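Local atomic coordinates of cupin 2 conserved barrel domain protein (Leptotrichia buccalis, PDB entry 3RNS), a protein that is of unknown function but carries the conserved beta-barrel fold of the cupin superfamily, with two such barrels in a single chain. Residues R59-F64 with L101-I106; A132-Y137 with M155-F160; D181-Y186 with E214-K219; Y187-P192 with A205-A210. One frame throughout, in Å; residues are numbered along the deposited sequence. Where two conformers were deposited one is given.

Interaction 1. Residues R59-F64 with L101-I106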
# COMPACT_ATOMS: atom_id res chain seq x y z
N ARG A 59 6.41 -4.38 -10.59
CA ARG A 59 6.57 -3.68 -9.33
C ARG A 59 5.59 -2.51 -9.29
O ARG A 59 5.35 -1.85 -10.32
CB ARG A 59 7.98 -3.12 -9.21
CG ARG A 59 9.10 -4.15 -9.26
CD ARG A 59 9.30 -4.81 -7.91
NE ARG A 59 10.35 -5.84 -7.91
CZ ARG A 59 10.17 -7.11 -8.28
NH1 ARG A 59 9.01 -7.54 -8.76
NH2 ARG A 59 11.18 -7.97 -8.20
N TYR A 60 5.03 -2.29 -8.11
CA TYR A 60 4.10 -1.22 -7.85
C TYR A 60 4.60 -0.49 -6.60
O TYR A 60 5.11 -1.12 -5.68
CB TYR A 60 2.69 -1.77 -7.57
CG TYR A 60 2.22 -2.72 -8.63
CD1 TYR A 60 1.51 -2.27 -9.71
CD2 TYR A 60 2.50 -4.07 -8.55
CE1 TYR A 60 1.12 -3.15 -10.74
CE2 TYR A 60 2.11 -4.96 -9.55
CZ TYR A 60 1.42 -4.48 -10.65
OH TYR A 60 1.01 -5.36 -11.63
N TYR A 61 4.43 0.82 -6.59
CA TYR A 61 4.88 1.69 -5.54
C TYR A 61 3.76 2.57 -5.11
O TYR A 61 3.07 3.15 -5.98
CB TYR A 61 6.02 2.58 -6.05
CG TYR A 61 7.28 1.78 -6.28
CD1 TYR A 61 8.08 1.43 -5.21
CD2 TYR A 61 7.63 1.31 -7.55
CE1 TYR A 61 9.22 0.69 -5.37
CE2 TYR A 61 8.77 0.56 -7.73
CZ TYR A 61 9.56 0.26 -6.63
OH TYR A 61 10.67 -0.51 -6.74
N TYR A 62 3.58 2.68 -3.80
CA TYR A 62 2.72 3.73 -3.21
C TYR A 62 3.60 4.61 -2.34
O TYR A 62 4.31 4.12 -1.44
CB TYR A 62 1.57 3.10 -2.40
CG TYR A 62 0.74 4.16 -1.70
CD1 TYR A 62 -0.06 5.03 -2.44
CD2 TYR A 62 0.84 4.37 -0.34
CE1 TYR A 62 -0.76 6.03 -1.85
CE2 TYR A 62 0.09 5.40 0.28
CZ TYR A 62 -0.69 6.22 -0.50
OH TYR A 62 -1.42 7.23 0.03
N CYS A 63 3.59 5.92 -2.61
CA CYS A 63 4.43 6.86 -1.88
C CYS A 63 3.66 7.45 -0.71
O CYS A 63 2.56 8.04 -0.90
CB CYS A 63 4.91 7.97 -2.82
SG CYS A 63 5.81 9.25 -2.02
N PHE A 64 4.19 7.29 0.49
CA PHE A 64 3.57 7.82 1.68
C PHE A 64 4.37 8.93 2.38
O PHE A 64 4.03 9.34 3.49
CB PHE A 64 3.16 6.65 2.62
CG PHE A 64 4.30 5.82 3.18
CD1 PHE A 64 4.78 4.68 2.51
CD2 PHE A 64 4.82 6.12 4.45
CE1 PHE A 64 5.77 3.95 3.06
CE2 PHE A 64 5.80 5.35 5.01
CZ PHE A 64 6.30 4.27 4.32
N LEU A 101 12.03 10.26 0.94
CA LEU A 101 11.04 9.56 0.15
C LEU A 101 10.75 8.22 0.80
O LEU A 101 11.67 7.47 1.09
CB LEU A 101 11.57 9.34 -1.25
CG LEU A 101 10.62 8.63 -2.18
CD1 LEU A 101 9.31 9.46 -2.40
CD2 LEU A 101 11.37 8.31 -3.45
N LYS A 102 9.47 7.95 1.05
CA LYS A 102 9.09 6.68 1.63
C LYS A 102 8.10 5.99 0.72
O LYS A 102 7.17 6.62 0.18
CB LYS A 102 8.52 6.86 3.04
CG LYS A 102 9.56 7.47 4.02
CD LYS A 102 9.02 7.55 5.41
CE LYS A 102 10.02 8.23 6.37
NZ LYS A 102 9.40 8.26 7.73
N LEU A 103 8.27 4.69 0.55
CA LEU A 103 7.53 3.95 -0.47
C LEU A 103 7.10 2.63 0.09
O LEU A 103 7.89 1.98 0.83
CB LEU A 103 8.43 3.70 -1.66
CG LEU A 103 9.00 4.86 -2.48
CD1 LEU A 103 10.01 4.34 -3.45
CD2 LEU A 103 7.88 5.65 -3.18
N ILE A 104 5.88 2.20 -0.25
CA ILE A 104 5.51 0.81 -0.17
C ILE A 104 5.82 0.20 -1.54
O ILE A 104 5.39 0.73 -2.56
CB ILE A 104 3.99 0.59 0.12
CG1 ILE A 104 3.50 1.38 1.33
CG2 ILE A 104 3.72 -0.92 0.29
CD1 ILE A 104 2.01 1.21 1.65
N GLU A 105 6.56 -0.91 -1.58
CA GLU A 105 6.89 -1.60 -2.80
C GLU A 105 6.15 -2.94 -2.78
O GLU A 105 6.32 -3.72 -1.86
CB GLU A 105 8.41 -1.86 -2.93
CG GLU A 105 8.79 -2.63 -4.20
CD GLU A 105 10.29 -2.99 -4.27
OE1 GLU A 105 10.64 -4.14 -3.94
OE2 GLU A 105 11.11 -2.13 -4.67
N ILE A 106 5.38 -3.22 -3.81
CA ILE A 106 4.62 -4.45 -3.93
C ILE A 106 5.19 -5.11 -5.16
O ILE A 106 5.25 -4.48 -6.20
CB ILE A 106 3.10 -4.21 -4.10
CG1 ILE A 106 2.55 -3.32 -2.99
CG2 ILE A 106 2.34 -5.51 -4.06
CD1 ILE A 106 2.53 -1.83 -3.32
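Tyr60 and Tyr62 pair with Ile106 and Ile104 as hydrogen-bonded residues of two antiparallel strands, 59-64 and 101-106, neighbours in a sheet of the first cupin barrel. Tyr61 with Glu105 and Cys63 with Leu103 are the intervening non-hydrogen-bonded pairs. The segment axes come within 4.5 Å at 148°, a clear twist away from exact antiparallelism. Four backbone bonds fix this register; Ile106 N to Tyr60 O, with an N-H...O angle of 170°, is the straightest. A fifth, from Phe64 N to Lys102 O, is longer, its donor lying above the carbonyl plane.

One polar side-chain bond crosses the pair. Tyr61 and Glu105 run side by side in the same direction, and Tyr61 OH donates to Glu105 OE2 over 2.7 Å, on the anti side but out of the carboxylate plane. Tyr93 also bonds Tyr61 OH, while Tyr38 holds Glu105 OE1; an acetate ion, probably from the crystallisation liquor, lies about 4 Å from the Glu105 side chain.

Apolar contacts occupy both faces. Leu103 reaches Tyr61 CD1 with its CD1 and Cys63 CB with its CD2, whereas on the other face Ile104 CD1 meets the edge of the Tyr62 ring at CD2, 3.9 Å away. Phe64 CG lies between backbone N and carbonyl carbon (chi1 64°), and Lys102 CB sits over one face of the ring, 3.8 Å from its centroid.

Interaction 2. Residues A132-Y137 with M155-F160; sequences AEVVEY and MTIMSF
Ile157 and Val135 reach toward each other tip to tip, each with its CB directed at the opposing segment. The branch of Val135 that engages is CG2; its modelled approach to Ile157 CG1 is too short to be trusted, so the close detail of this pair is doubtful. In the conformer given, Ile157 CG2 meets Val134 CG1 at 3.9 Å, the side chains crossing obliquely.

The loop carrying these valines, 132-137, starts as a short 3-10 segment and leads into strand 142-150. It packs against strand 153-160, part of a sheet of the second cupin barrel, and its touching part runs within 8° of the strand direction. No backbone pairing accompanies this alignment, so the packing is that of a loop laid along a strand.

Ser159 supplies the polar contact. Its OG lies between the backbone N and the carbonyl carbon (chi1 67°) and donates to Glu136 O over 2.7 Å, approaching from above the carbonyl plane, 43° out of it. Next to it the Tyr137 ring meets Ser159 CB obliquely through CD1, at 3.8 Å, and its CE1 comes within 3.7 Å of Phe160 O. Asp181 bonds the Tyr137 hydroxyl, and Lys219 makes a cation-pi contact with the ring while its NZ also bonds Val135 O.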
# COMPACT_ATOMS: atom_id res chain seq x y z
N ALA A 132 -6.03 8.37 -3.97
CA ALA A 132 -7.28 8.75 -3.31
C ALA A 132 -8.26 9.40 -4.30
O ALA A 132 -9.50 9.18 -4.26
CB ALA A 132 -6.99 9.70 -2.08
N GLU A 133 -7.70 10.17 -5.21
CA GLU A 133 -8.54 10.89 -6.16
C GLU A 133 -9.14 9.99 -7.25
O GLU A 133 -10.00 10.40 -7.99
CB GLU A 133 -7.79 12.06 -6.76
CG GLU A 133 -8.38 13.43 -6.37
CD GLU A 133 -7.99 13.97 -4.97
OE1 GLU A 133 -8.71 14.89 -4.51
OE2 GLU A 133 -6.99 13.49 -4.35
N VAL A 134 -8.74 8.74 -7.32
CA VAL A 134 -9.25 7.85 -8.35
C VAL A 134 -10.66 7.30 -8.05
O VAL A 134 -11.38 6.88 -8.95
CB VAL A 134 -8.18 6.73 -8.59
CG1 VAL A 134 -8.77 5.35 -8.57
CG2 VAL A 134 -7.44 7.02 -9.86
N VAL A 135 -11.02 7.29 -6.78
CA VAL A 135 -12.38 6.96 -6.39
C VAL A 135 -13.00 8.14 -5.68
O VAL A 135 -12.43 8.72 -4.76
CB VAL A 135 -12.47 5.74 -5.40
CG1 VAL A 135 -12.55 4.44 -6.17
CG2 VAL A 135 -11.34 5.76 -4.30
N GLU A 136 -14.23 8.41 -6.04
CA GLU A 136 -14.99 9.45 -5.41
C GLU A 136 -15.83 8.89 -4.26
O GLU A 136 -16.27 7.75 -4.29
CB GLU A 136 -15.91 10.03 -6.50
CG GLU A 136 -16.34 11.42 -6.21
CD GLU A 136 -16.93 12.12 -7.43
OE1 GLU A 136 -17.89 11.57 -8.03
OE2 GLU A 136 -16.40 13.21 -7.76
N TYR A 137 -16.09 9.70 -3.25
CA TYR A 137 -17.22 9.43 -2.37
C TYR A 137 -18.60 9.55 -3.09
O TYR A 137 -18.83 10.46 -3.91
CB TYR A 137 -17.21 10.37 -1.15
CG TYR A 137 -16.05 10.16 -0.21
CD1 TYR A 137 -15.86 8.94 0.43
CD2 TYR A 137 -15.17 11.19 0.08
CE1 TYR A 137 -14.79 8.74 1.24
CE2 TYR A 137 -14.11 11.00 0.95
CZ TYR A 137 -13.95 9.78 1.53
OH TYR A 137 -12.91 9.56 2.37
N MSE A 155 -5.00 -5.79 -5.87
CA MSE A 155 -4.97 -4.45 -5.28
C MSE A 155 -6.21 -3.70 -5.70
O MSE A 155 -6.55 -3.65 -6.88
CB MSE A 155 -3.71 -3.65 -5.68
CG MSE A 155 -2.39 -4.31 -5.27
SE MSE A 155 -0.79 -3.39 -5.90
CE MSE A 155 -0.90 -1.78 -4.82
N THR A 156 -6.86 -3.10 -4.73
CA THR A 156 -8.12 -2.45 -4.95
C THR A 156 -8.20 -1.21 -4.10
O THR A 156 -7.71 -1.21 -2.95
CB THR A 156 -9.25 -3.43 -4.56
OG1 THR A 156 -9.20 -4.54 -5.48
CG2 THR A 156 -10.62 -2.78 -4.65
N ILE A 157 -8.77 -0.14 -4.65
CA ILE A 157 -9.04 1.07 -3.90
C ILE A 157 -10.55 1.22 -3.68
O ILE A 157 -11.33 0.94 -4.59
CB ILE A 157 -8.40 2.34 -4.62
CG1 ILE A 157 -8.98 3.65 -4.09
CG2 ILE A 157 -8.52 2.30 -6.12
CD1 ILE A 157 -8.36 4.05 -2.79
N MSE A 158 -10.94 1.69 -2.49
CA MSE A 158 -12.36 1.78 -2.15
C MSE A 158 -12.68 3.03 -1.38
O MSE A 158 -11.86 3.47 -0.58
CB MSE A 158 -12.80 0.58 -1.29
CG MSE A 158 -12.21 -0.78 -1.78
SE MSE A 158 -12.83 -2.30 -0.67
CE MSE A 158 -14.67 -2.28 -1.08
N SER A 159 -13.84 3.62 -1.65
CA SER A 159 -14.39 4.70 -0.83
C SER A 159 -15.65 4.20 -0.13
O SER A 159 -16.45 3.43 -0.73
CB SER A 159 -14.71 5.95 -1.67
OG SER A 159 -15.78 5.71 -2.58
N PHE A 160 -15.81 4.59 1.14
CA PHE A 160 -16.94 4.17 1.96
C PHE A 160 -17.59 5.47 2.45
O PHE A 160 -16.92 6.33 3.05
CB PHE A 160 -16.50 3.40 3.22
CG PHE A 160 -16.03 2.00 3.00
CD1 PHE A 160 -14.81 1.74 2.38
CD2 PHE A 160 -16.77 0.91 3.50
CE1 PHE A 160 -14.36 0.41 2.21
CE2 PHE A 160 -16.31 -0.40 3.32
CZ PHE A 160 -15.13 -0.64 2.66

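Interaction 3. Residues D181-Y186 with E214-K219; sequences DGEGKY and ETENFK
Phe218 lays one face of its ring over Gly184, whose CA stands 3.8 Å from the ring centroid and only 10° off the normal, a CH-pi contact over the ring centre. Here the chain of the second cupin barrel turns a corner at 181-182 between strands of two sheets. The bridge at the corner is antiparallel: Lys219 N donates to Asp181 O over 3.0 Å at 161°. Gly182 has positive phi, which favours glycine, and Gly182 CA lies 3.6 Å from Asn217 O.

Phe218 CB sits 3.3 Å from Glu183 O, and Phe218 CE1 lies 3.5 Å from Tyr186 OH, obliquely placed; that hydroxyl is buried with no polar partner in the model. The stack of Phe218 with Phe160 continues this packing.

Charged groups gather beyond the corner. Glu183 and Glu216 cross at about a right angle with carboxylate planes 14° apart, their OE2 atoms 4.1 Å from each other; Lys196, in a salt bridge with Glu183, may partly offset the repulsion. A water accepts from Thr215 N and donates to Glu183 O, joining loop to strand. Farther along, Lys185 NZ also bonds Tyr187 OH, and its salt bridge to Glu214 OE2, 3.0 Å long, meets that oxygen from above the carboxylate plane.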
# COMPACT_ATOMS: atom_id res chain seq x y z
N ASP A 181 -7.74 8.41 3.48
CA ASP A 181 -8.55 9.58 3.79
C ASP A 181 -9.53 9.16 4.86
O ASP A 181 -10.04 8.05 4.84
CB ASP A 181 -9.32 10.08 2.56
CG ASP A 181 -10.10 11.40 2.84
OD1 ASP A 181 -9.46 12.35 3.34
OD2 ASP A 181 -11.34 11.48 2.59
N GLY A 182 -9.77 10.04 5.82
CA GLY A 182 -10.68 9.75 6.93
C GLY A 182 -10.16 8.68 7.88
O GLY A 182 -8.98 8.59 8.14
N GLU A 183 -11.07 7.87 8.41
CA GLU A 183 -10.67 6.80 9.26
C GLU A 183 -11.72 5.75 9.22
O GLU A 183 -12.91 6.05 9.01
CB GLU A 183 -10.37 7.26 10.69
CG GLU A 183 -11.52 7.75 11.44
CD GLU A 183 -11.21 8.06 12.94
OE1 GLU A 183 -11.95 7.49 13.80
OE2 GLU A 183 -10.29 8.88 13.24
N GLY A 184 -11.26 4.52 9.35
CA GLY A 184 -12.13 3.36 9.23
C GLY A 184 -12.06 2.47 10.44
O GLY A 184 -11.05 2.45 11.16
N LYS A 185 -13.15 1.78 10.70
CA LYS A 185 -13.22 0.87 11.82
C LYS A 185 -13.16 -0.54 11.31
O LYS A 185 -14.06 -1.00 10.58
CB LYS A 185 -14.47 1.08 12.63
CG LYS A 185 -14.55 0.12 13.80
CD LYS A 185 -15.48 0.68 14.84
CE LYS A 185 -15.74 -0.26 16.00
NZ LYS A 185 -17.18 -0.14 16.43
N TYR A 186 -12.09 -1.24 11.62
CA TYR A 186 -11.92 -2.61 11.15
C TYR A 186 -12.16 -3.61 12.26
O TYR A 186 -12.11 -3.27 13.43
CB TYR A 186 -10.52 -2.82 10.59
CG TYR A 186 -10.29 -2.09 9.31
CD1 TYR A 186 -10.36 -2.75 8.09
CD2 TYR A 186 -9.99 -0.73 9.31
CE1 TYR A 186 -10.13 -2.06 6.91
CE2 TYR A 186 -9.81 -0.05 8.14
CZ TYR A 186 -9.85 -0.71 6.96
OH TYR A 186 -9.64 -0.02 5.77
N GLU A 214 -17.54 4.07 10.44
CA GLU A 214 -18.32 4.26 11.66
C GLU A 214 -18.60 5.74 11.97
O GLU A 214 -19.72 6.10 12.18
CB GLU A 214 -17.58 3.64 12.84
CG GLU A 214 -18.33 3.73 14.17
CD GLU A 214 -17.41 3.47 15.39
OE1 GLU A 214 -16.23 3.94 15.43
OE2 GLU A 214 -17.90 2.79 16.32
N THR A 215 -17.59 6.59 11.98
CA THR A 215 -17.72 7.99 12.39
C THR A 215 -17.60 8.96 11.20
O THR A 215 -17.98 10.11 11.32
CB THR A 215 -16.60 8.37 13.36
OG1 THR A 215 -15.35 8.05 12.75
CG2 THR A 215 -16.72 7.60 14.69
N GLU A 216 -17.06 8.52 10.07
CA GLU A 216 -16.96 9.43 8.93
C GLU A 216 -16.63 8.67 7.65
O GLU A 216 -16.39 7.49 7.68
CB GLU A 216 -15.87 10.46 9.18
CG GLU A 216 -14.46 9.82 9.30
CD GLU A 216 -13.38 10.85 9.79
OE1 GLU A 216 -12.84 11.64 8.96
OE2 GLU A 216 -13.07 10.85 11.02
N ASN A 217 -16.67 9.37 6.53
CA ASN A 217 -16.30 8.76 5.26
C ASN A 217 -14.83 8.37 5.26
O ASN A 217 -14.00 9.03 5.86
CB ASN A 217 -16.51 9.70 4.07
CG ASN A 217 -17.93 10.32 3.98
OD1 ASN A 217 -18.93 9.80 4.45
ND2 ASN A 217 -17.98 11.46 3.30
N PHE A 218 -14.47 7.28 4.59
CA PHE A 218 -13.06 6.94 4.46
C PHE A 218 -12.73 6.30 3.13
O PHE A 218 -13.61 5.79 2.42
CB PHE A 218 -12.54 6.13 5.69
CG PHE A 218 -12.78 4.66 5.62
CD1 PHE A 218 -11.80 3.81 5.19
CD2 PHE A 218 -14.01 4.11 5.98
CE1 PHE A 218 -12.02 2.46 5.09
CE2 PHE A 218 -14.24 2.75 5.92
CZ PHE A 218 -13.23 1.91 5.44
N LYS A 219 -11.46 6.34 2.78
CA LYS A 219 -10.95 5.61 1.61
C LYS A 219 -9.78 4.72 2.05
O LYS A 219 -9.00 5.07 2.97
CB LYS A 219 -10.47 6.59 0.51
CG LYS A 219 -11.54 7.41 -0.11
CD LYS A 219 -10.98 8.45 -1.08
CE LYS A 219 -12.05 9.34 -1.56
NZ LYS A 219 -11.55 10.28 -2.55
O HOH W 1 -15.02 5.41 10.74

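Interaction 4. Residues Y187-P192 with A205-A210; sequences YVDGKP and ANIPHA
Tyr187 and Ala210 exchange two backbone hydrogen bonds, Tyr187 N to Ala210 O at 2.8 Å and Ala210 N back to Tyr187 O at 2.9 Å. Asp189 N adds a third, to Pro208 O, with an N-H...O angle of 166°. Between these bonds Val188 and His209 form the non-hydrogen-bonded pair, and His209 CA comes within 3.0 Å of Tyr187 O.

Ile207 supplies the side-chain contact next to the pair. Its CG2, anti to the backbone N, meets Asp189 CB at 3.7 Å and Val188 CG1 at 3.9 Å; the valine and isoleucine side chains cross at about a right angle. On the other face the Tyr187 ring has Ala210 O at its edge, in plane.

This is the tip of a beta-hairpin in the second cupin barrel: a type I' turn from Val188 to Lys191 joins strands 183-188 and 191-196, while strand 209-212 flanks the first of them. Positive phi at both Asp189 and Gly190 fits the turn, and Lys191 N closes it on Val188 O at 2.9 Å.

Farther out, Leu203 touches both Val188 and His209, the His209 ring meets His169 edge-to-face, and Glu212 bonds the Tyr187 hydroxyl.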
# COMPACT_ATOMS: atom_id res chain seq x y z
N TYR A 187 -12.54 -4.82 11.87
CA TYR A 187 -12.69 -5.90 12.80
C TYR A 187 -11.93 -7.10 12.28
O TYR A 187 -11.97 -7.41 11.06
CB TYR A 187 -14.15 -6.31 12.98
CG TYR A 187 -15.11 -5.23 13.46
CD1 TYR A 187 -15.55 -5.17 14.79
CD2 TYR A 187 -15.61 -4.30 12.58
CE1 TYR A 187 -16.46 -4.20 15.19
CE2 TYR A 187 -16.49 -3.34 12.97
CZ TYR A 187 -16.92 -3.28 14.27
OH TYR A 187 -17.82 -2.26 14.58
N VAL A 188 -11.24 -7.78 13.19
CA VAL A 188 -10.62 -9.07 12.86
C VAL A 188 -11.08 -10.05 13.91
O VAL A 188 -10.84 -9.84 15.09
CB VAL A 188 -9.06 -9.00 12.81
CG1 VAL A 188 -8.43 -10.43 12.74
CG2 VAL A 188 -8.61 -8.16 11.60
N ASP A 189 -11.77 -11.10 13.46
CA ASP A 189 -12.32 -12.13 14.34
C ASP A 189 -13.09 -11.45 15.50
O ASP A 189 -12.84 -11.70 16.67
CB ASP A 189 -11.17 -12.98 14.85
CG ASP A 189 -11.62 -14.34 15.36
OD1 ASP A 189 -12.80 -14.72 15.19
OD2 ASP A 189 -10.74 -15.03 15.93
N GLY A 190 -14.00 -10.54 15.13
CA GLY A 190 -14.78 -9.79 16.12
C GLY A 190 -14.09 -8.65 16.87
O GLY A 190 -14.78 -7.83 17.45
N LYS A 191 -12.77 -8.57 16.85
CA LYS A 191 -12.08 -7.49 17.54
C LYS A 191 -11.94 -6.18 16.72
O LYS A 191 -11.35 -6.20 15.68
CB LYS A 191 -10.72 -7.92 17.91
CG LYS A 191 -10.02 -6.88 18.68
CD LYS A 191 -8.59 -7.18 18.68
CE LYS A 191 -7.90 -6.59 17.49
NZ LYS A 191 -6.50 -7.03 17.55
N PRO A 192 -12.45 -5.05 17.25
CA PRO A 192 -12.46 -3.73 16.60
C PRO A 192 -11.20 -2.88 16.80
O PRO A 192 -10.54 -2.96 17.83
CB PRO A 192 -13.66 -3.03 17.23
CG PRO A 192 -13.94 -3.78 18.49
CD PRO A 192 -13.03 -4.95 18.60
N ALA A 205 -4.83 -14.05 6.82
CA ALA A 205 -5.45 -15.03 5.93
C ALA A 205 -6.39 -15.92 6.71
O ALA A 205 -6.09 -16.28 7.83
CB ALA A 205 -4.35 -15.93 5.24
N ASN A 206 -7.51 -16.26 6.10
CA ASN A 206 -8.40 -17.31 6.62
C ASN A 206 -9.06 -17.02 7.97
O ASN A 206 -9.59 -17.94 8.63
CB ASN A 206 -7.66 -18.67 6.66
CG ASN A 206 -7.03 -19.02 5.32
OD1 ASN A 206 -7.66 -18.86 4.26
ND2 ASN A 206 -5.79 -19.50 5.35
N ILE A 207 -9.06 -15.74 8.36
CA ILE A 207 -9.66 -15.30 9.60
C ILE A 207 -10.71 -14.24 9.27
O ILE A 207 -10.44 -13.32 8.52
CB ILE A 207 -8.62 -14.68 10.54
CG1 ILE A 207 -7.55 -15.70 10.94
CG2 ILE A 207 -9.32 -14.16 11.81
CD1 ILE A 207 -8.02 -16.69 11.94
N PRO A 208 -11.90 -14.35 9.84
CA PRO A 208 -12.86 -13.38 9.33
C PRO A 208 -12.49 -11.94 9.67
O PRO A 208 -11.91 -11.69 10.75
CB PRO A 208 -14.18 -13.80 10.00
CG PRO A 208 -13.91 -15.12 10.72
CD PRO A 208 -12.43 -15.14 10.96
N HIS A 209 -12.80 -11.02 8.77
CA HIS A 209 -12.64 -9.58 9.04
C HIS A 209 -13.84 -8.81 8.46
O HIS A 209 -14.61 -9.34 7.63
CB HIS A 209 -11.29 -9.03 8.50
CG HIS A 209 -11.10 -9.27 7.03
ND1 HIS A 209 -10.18 -10.18 6.55
CD2 HIS A 209 -11.72 -8.75 5.95
CE1 HIS A 209 -10.23 -10.19 5.23
NE2 HIS A 209 -11.16 -9.34 4.84
N ALA A 210 -13.98 -7.58 8.91
CA ALA A 210 -15.05 -6.69 8.46
C ALA A 210 -14.56 -5.25 8.63
O ALA A 210 -13.56 -4.98 9.28
CB ALA A 210 -16.34 -6.93 9.29

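How the interactions relate
Interaction 1 belongs to the first barrel and interactions 3 and 4 to the second; the strand of interaction 2, in the second barrel, packs against the first: in the conformer given Ile106 CD1 lies 3.7 Å from Met155 CE, and Tyr60 also packs on this selenomethionine. Interactions 2 and 3, centres 12 Å apart, share a sheet through adjacent strands 153-160 and 218-225; Phe160 N lies 2.8 Å from Phe218 O, a probable hydrogen bond. Interaction 4 is nested in the chain loop closed by interaction 3. Both use strand 183-188, and Lys185 CE packs 3.7 Å from Pro192 CB. The acetate lies by interaction 1, whose centre is about 26 Å from that of interaction 4.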